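MmcQ/YjbR family DNA-binding protein (Pseudomonas syringae pv. tomato, PDB 3H9X) probably binds DNA through a "double wing" motif, though its cellular role is uncharacterized. Local coordinates at residues A[17-22]-A[30-35]; A[73-76]-A[81-84]. All coordinates share one frame; numbering follows the deposited sequence.

Interaction 1: residues A[17-22]-A[30-35]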
loop_
_atom_site.group_PDB
_atom_site.type_symbol
_atom_site.label_atom_id
_atom_site.label_comp_id
_atom_site.label_asym_id
_atom_site.label_seq_id
_atom_site.Cartn_x
_atom_site.Cartn_y
_atom_site.Cartn_z
ATOM N N LYS A 17 -13.438 -0.470 -6.808
ATOM C CA LYS A 17 -12.852 -0.157 -8.111
ATOM C C LYS A 17 -11.713 0.843 -7.897
ATOM O O LYS A 17 -11.885 1.851 -7.214
ATOM C CB LYS A 17 -13.924 0.402 -9.066
ATOM C CG LYS A 17 -13.625 1.766 -9.720
ATOM C CD LYS A 17 -14.006 2.955 -8.810
ATOM C CE LYS A 17 -13.512 4.304 -9.356
ATOM N NZ LYS A 17 -13.913 4.587 -10.771
ATOM N N PRO A 18 -10.526 0.562 -8.461
ATOM C CA PRO A 18 -9.375 1.454 -8.309
ATOM C C PRO A 18 -9.605 2.839 -8.896
ATOM O O PRO A 18 -10.150 2.979 -9.992
ATOM C CB PRO A 18 -8.257 0.697 -9.020
ATOM C CG PRO A 18 -8.987 -0.067 -10.082
ATOM C CD PRO A 18 -10.176 -0.589 -9.313
ATOM N N ASP A 19 -9.189 3.856 -8.147
ATOM C CA ASP A 19 -9.329 5.244 -8.567
ATOM C C ASP A 19 -7.978 5.839 -8.931
ATOM O O ASP A 19 -6.948 5.414 -8.412
ATOM C CB ASP A 19 -9.957 6.064 -7.459
ATOM C CG ASP A 19 -11.269 6.628 -7.867
ATOM O OD1 ASP A 19 -11.291 7.383 -8.865
ATOM O OD2 ASP A 19 -12.280 6.315 -7.207
ATOM N N HIS A 20 -7.976 6.825 -9.819
ATOM C CA HIS A 20 -6.729 7.446 -10.242
ATOM C C HIS A 20 -6.888 8.943 -10.160
ATOM O O HIS A 20 -7.216 9.598 -11.149
ATOM C CB HIS A 20 -6.401 7.027 -11.672
ATOM C CG HIS A 20 -6.441 5.549 -11.877
ATOM N ND1 HIS A 20 -5.452 4.708 -11.418
ATOM C CD2 HIS A 20 -7.399 4.749 -12.401
ATOM C CE1 HIS A 20 -5.799 3.455 -11.645
ATOM N NE2 HIS A 20 -6.978 3.453 -12.240
ATOM N N PRO A 21 -6.659 9.508 -8.969
ATOM C CA PRO A 21 -6.774 10.942 -8.715
ATOM C C PRO A 21 -5.797 11.813 -9.474
ATOM O O PRO A 21 -6.152 12.903 -9.905
ATOM C CB PRO A 21 -6.548 11.044 -7.212
ATOM C CG PRO A 21 -7.011 9.728 -6.706
ATOM C CD PRO A 21 -6.418 8.784 -7.714
ATOM N N TRP A 22 -4.564 11.334 -9.610
ATOM C CA TRP A 22 -3.495 12.073 -10.284
ATOM C C TRP A 22 -3.442 11.863 -11.782
ATOM O O TRP A 22 -3.246 10.754 -12.260
ATOM C CB TRP A 22 -2.139 11.686 -9.699
ATOM C CG TRP A 22 -2.029 11.967 -8.250
ATOM C CD1 TRP A 22 -1.690 13.153 -7.662
ATOM C CD2 TRP A 22 -2.306 11.056 -7.186
ATOM N NE1 TRP A 22 -1.735 13.034 -6.291
ATOM C CE2 TRP A 22 -2.107 11.750 -5.973
ATOM C CE3 TRP A 22 -2.697 9.709 -7.137
ATOM C CZ2 TRP A 22 -2.297 11.154 -4.732
ATOM C CZ3 TRP A 22 -2.886 9.118 -5.897
ATOM C CH2 TRP A 22 -2.680 9.839 -4.716
ATOM N N VAL A 30 -5.663 4.736 -5.904
ATOM C CA VAL A 30 -6.095 4.678 -4.508
ATOM C C VAL A 30 -7.320 3.781 -4.357
ATOM O O VAL A 30 -8.072 3.576 -5.305
ATOM C CB VAL A 30 -6.400 6.107 -3.904
ATOM C CG1 VAL A 30 -5.224 7.034 -4.121
ATOM C CG2 VAL A 30 -7.654 6.689 -4.492
ATOM N N PHE A 31 -7.490 3.221 -3.167
ATOM C CA PHE A 31 -8.626 2.358 -2.891
ATOM C C PHE A 31 -9.334 2.915 -1.672
ATOM O O PHE A 31 -8.743 3.004 -0.595
ATOM C CB PHE A 31 -8.169 0.925 -2.619
ATOM C CG PHE A 31 -7.537 0.266 -3.807
ATOM C CD1 PHE A 31 -6.312 0.711 -4.291
ATOM C CD2 PHE A 31 -8.178 -0.778 -4.466
ATOM C CE1 PHE A 31 -5.737 0.134 -5.414
ATOM C CE2 PHE A 31 -7.613 -1.367 -5.593
ATOM C CZ PHE A 31 -6.388 -0.909 -6.067
ATOM N N ARG A 32 -10.592 3.307 -1.837
ATOM C CA ARG A 32 -11.340 3.855 -0.716
ATOM C C ARG A 32 -12.723 3.242 -0.579
ATOM O O ARG A 32 -13.142 2.427 -1.402
ATOM C CB ARG A 32 -11.473 5.366 -0.859
ATOM C CG ARG A 32 -12.314 5.812 -2.030
ATOM C CD ARG A 32 -11.456 6.377 -3.141
ATOM N NE ARG A 32 -12.285 6.942 -4.197
ATOM C CZ ARG A 32 -13.058 8.015 -4.046
ATOM N NH1 ARG A 32 -13.787 8.461 -5.061
ATOM N NH2 ARG A 32 -13.094 8.650 -2.887
ATOM N N HIS A 33 -13.413 3.627 0.490
ATOM C CA HIS A 33 -14.764 3.147 0.762
ATOM C C HIS A 33 -15.760 4.033 0.035
ATOM O O HIS A 33 -15.497 5.216 -0.193
ATOM C CB HIS A 33 -15.093 3.199 2.255
ATOM C CG HIS A 33 -14.213 2.345 3.110
ATOM N ND1 HIS A 33 -12.987 2.773 3.573
ATOM C CD2 HIS A 33 -14.393 1.100 3.609
ATOM C CE1 HIS A 33 -12.452 1.827 4.324
ATOM N NE2 HIS A 33 -13.282 0.801 4.364
ATOM N N SER A 34 -16.911 3.470 -0.312
ATOM C CA SER A 34 -17.933 4.230 -1.010
ATOM C C SER A 34 -18.648 5.133 -0.008
ATOM O O SER A 34 -19.257 6.140 -0.380
ATOM C CB SER A 34 -18.914 3.270 -1.677
ATOM O OG SER A 34 -19.761 3.967 -2.574
ATOM N N ASP A 35 -18.539 4.760 1.266
ATOM C CA ASP A 35 -19.138 5.479 2.395
ATOM C C ASP A 35 -18.493 6.845 2.606
ATOM O O ASP A 35 -18.956 7.854 2.077
ATOM C CB ASP A 35 -18.968 4.660 3.677
ATOM C CG ASP A 35 -19.377 3.218 3.502
ATOM O OD1 ASP A 35 -20.571 2.979 3.225
ATOM O OD2 ASP A 35 -18.511 2.321 3.634
#
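Asp19 and Val30 form a single antiparallel bridge, a hydrogen-bonded pair. Asp19 N donates to Val30 O at 3.1 Å, nearly straight at 169° and in the carbonyl plane. The return bond, from Val30 N to Asp19 O, is 2.9 Å long and more bent. The backbone N and O of both residues are thus satisfied by each other.

The carboxylate of Asp19 reaches on to Arg32 in a salt bridge. One oxygen does the work: Asp19 OD2 takes a bond from Arg32 NE at 3.1 Å, and a weak second one from Arg32 NH1. Arg32 gets there with CG between its backbone N and carbonyl carbon (chi1 66°) and a bend at chi2. OD2 lies at the guanidinium edge, but NE meets it from above the carboxylate plane. The two planes stand 67° apart, so this is not a flat, two-oxygen pairing.

Apolar contacts flank the polar ones. Val30 CG2 packs against Pro21 CG, a corner of the proline ring. Val30 CG1 lies 3.6 Å from Trp22 CZ3. Pro18 CB touches Phe31 CZ.

His20 ND1 is bonded to Tyr28 O. Two backbone bonds and one ion pair centred on OD2 therefore tie the loop to outermost strand 29-32.

Interaction 2: residues A[73-76]-A[81-84]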
loop_
_atom_site.group_PDB
_atom_site.type_symbol
_atom_site.label_atom_id
_atom_site.label_comp_id
_atom_site.label_asym_id
_atom_site.label_seq_id
_atom_site.Cartn_x
_atom_site.Cartn_y
_atom_site.Cartn_z
ATOM N N SER A 73 7.314 -1.671 14.812
ATOM C CA SER A 73 7.565 -3.110 14.678
ATOM C C SER A 73 7.422 -3.634 13.241
ATOM O O SER A 73 8.235 -4.434 12.774
ATOM C CB SER A 73 6.625 -3.880 15.605
ATOM O OG SER A 73 5.284 -3.480 15.404
ATOM N N LEU A 74 6.382 -3.192 12.546
ATOM C CA LEU A 74 6.171 -3.602 11.166
ATOM C C LEU A 74 7.361 -3.185 10.313
ATOM O O LEU A 74 7.932 -4.010 9.615
ATOM C CB LEU A 74 4.902 -2.963 10.612
ATOM C CG LEU A 74 3.678 -3.866 10.427
ATOM C CD1 LEU A 74 3.408 -4.649 11.701
ATOM C CD2 LEU A 74 2.460 -3.023 10.052
ATOM N N ARG A 75 7.735 -1.906 10.376
ATOM C CA ARG A 75 8.860 -1.376 9.597
ATOM C C ARG A 75 10.146 -2.158 9.748
ATOM O O ARG A 75 11.048 -2.015 8.933
ATOM C CB ARG A 75 9.128 0.086 9.968
ATOM C CG ARG A 75 8.170 1.068 9.320
ATOM C CD ARG A 75 8.317 2.485 9.862
ATOM N NE ARG A 75 9.645 3.057 9.666
ATOM C CZ ARG A 75 9.973 4.297 10.015
ATOM N NH1 ARG A 75 9.073 5.096 10.566
ATOM N NH2 ARG A 75 11.209 4.733 9.830
ATOM N N LYS A 76 10.221 -2.975 10.796
ATOM C CA LYS A 76 11.397 -3.795 11.076
ATOM C C LYS A 76 11.393 -5.049 10.205
ATOM O O LYS A 76 12.431 -5.688 10.009
ATOM C CB LYS A 76 11.436 -4.189 12.566
ATOM C CG LYS A 76 12.373 -3.328 13.438
ATOM C CD LYS A 76 11.977 -3.317 14.926
ATOM C CE LYS A 76 11.878 -4.721 15.533
ATOM N NZ LYS A 76 11.123 -4.707 16.852
ATOM N N TYR A 81 8.622 -0.667 4.519
ATOM C CA TYR A 81 9.405 0.549 4.677
ATOM C C TYR A 81 8.524 1.661 5.245
ATOM O O TYR A 81 7.325 1.475 5.416
ATOM C CB TYR A 81 9.979 0.981 3.315
ATOM C CG TYR A 81 10.801 -0.070 2.616
ATOM C CD1 TYR A 81 10.201 -1.208 2.079
ATOM C CD2 TYR A 81 12.192 0.041 2.540
ATOM C CE1 TYR A 81 10.970 -2.218 1.492
ATOM C CE2 TYR A 81 12.970 -0.963 1.946
ATOM C CZ TYR A 81 12.352 -2.093 1.430
ATOM O OH TYR A 81 13.113 -3.117 0.890
ATOM N N PRO A 82 9.121 2.822 5.567
ATOM C CA PRO A 82 8.399 3.977 6.109
ATOM C C PRO A 82 7.418 4.521 5.065
ATOM O O PRO A 82 7.701 4.496 3.870
ATOM C CB PRO A 82 9.519 4.963 6.411
ATOM C CG PRO A 82 10.650 4.062 6.766
ATOM C CD PRO A 82 10.574 3.027 5.693
ATOM N N ALA A 83 6.273 5.019 5.513
ATOM C CA ALA A 83 5.271 5.538 4.592
ATOM C C ALA A 83 5.826 6.561 3.607
ATOM O O ALA A 83 6.487 7.519 3.993
ATOM C CB ALA A 83 4.117 6.145 5.368
ATOM N N TYR A 84 5.539 6.344 2.330
ATOM C CA TYR A 84 5.980 7.239 1.279
ATOM C C TYR A 84 4.783 8.052 0.797
ATOM O O TYR A 84 3.774 7.484 0.393
ATOM C CB TYR A 84 6.547 6.439 0.115
ATOM C CG TYR A 84 7.004 7.307 -1.030
ATOM C CD1 TYR A 84 8.157 8.084 -0.922
ATOM C CD2 TYR A 84 6.266 7.374 -2.215
ATOM C CE1 TYR A 84 8.563 8.908 -1.962
ATOM C CE2 TYR A 84 6.660 8.196 -3.261
ATOM C CZ TYR A 84 7.809 8.962 -3.126
ATOM O OH TYR A 84 8.188 9.804 -4.140
#
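Arg75 lays its guanidinium over the ring of Pro82. Pro82 CB sits 3.6 Å above the guanidinium plane and over its centre. Pro82 CG lies on the same face, near NE and NH2 of Arg75. The proline therefore offers its CB-CG edge to a flat face of the arginine. The two side chains cross at about a right angle. The contact is van der Waals in kind, between a flat cationic group and aliphatic carbons.

The torsions of Arg75 explain the approach. CG is anti to the carbonyl carbon and beside the backbone N (chi1 -79°), and CB already points toward 81-84. The chain stays extended through chi2, then bends at chi3 (60°). This turn brings NE and the guanidinium across Pro82. Lower down, the aliphatic part of the arginine also takes part: Arg75 CG lies 4.0 Å from Tyr81 O, and Arg75 CD lies 4.0 Å from Pro82 CA. The start of the side chain thus passes Tyr81 O, and the rest lies against Pro82.

Tyr81 takes part through its backbone. Its CB points away from Arg75, and its side chain packs on Ile51 and Leu95 instead.

Only 139 Å² is buried, summed over both sides, and the contact lies at the surface. It joins the region of the short helix 71-74 to strand 80-82, an outermost strand of the antiparallel sheet. Strand 91-95 is the neighbour of 80-82 in that sheet. Tyr81 bonds to Thr93 there through the backbone, and Arg75 also touches Ile92. The arginine thus reaches from segment 73-76 to two adjacent strands.

How the interactions relate
Interactions 1 and 2 lie on opposite sides of the chain's centre. Their centres are 23 Å apart, and their nearest atoms are about 9 Å apart, without touching. They come in series along the chain: 17-22 with 30-35 closes before 73-76 with 81-84 opens. Both reach the same antiparallel sheet, at its two outermost strands. Interaction 1 adds a loop to strand 29-32; interaction 2 sets the region of helix 71-74 against strand 80-82. Strands 39-47, 58-65 and 91-95 lie between them. Placed at these two outermost strands, the contacts join peripheral elements to either border of a shared sheet.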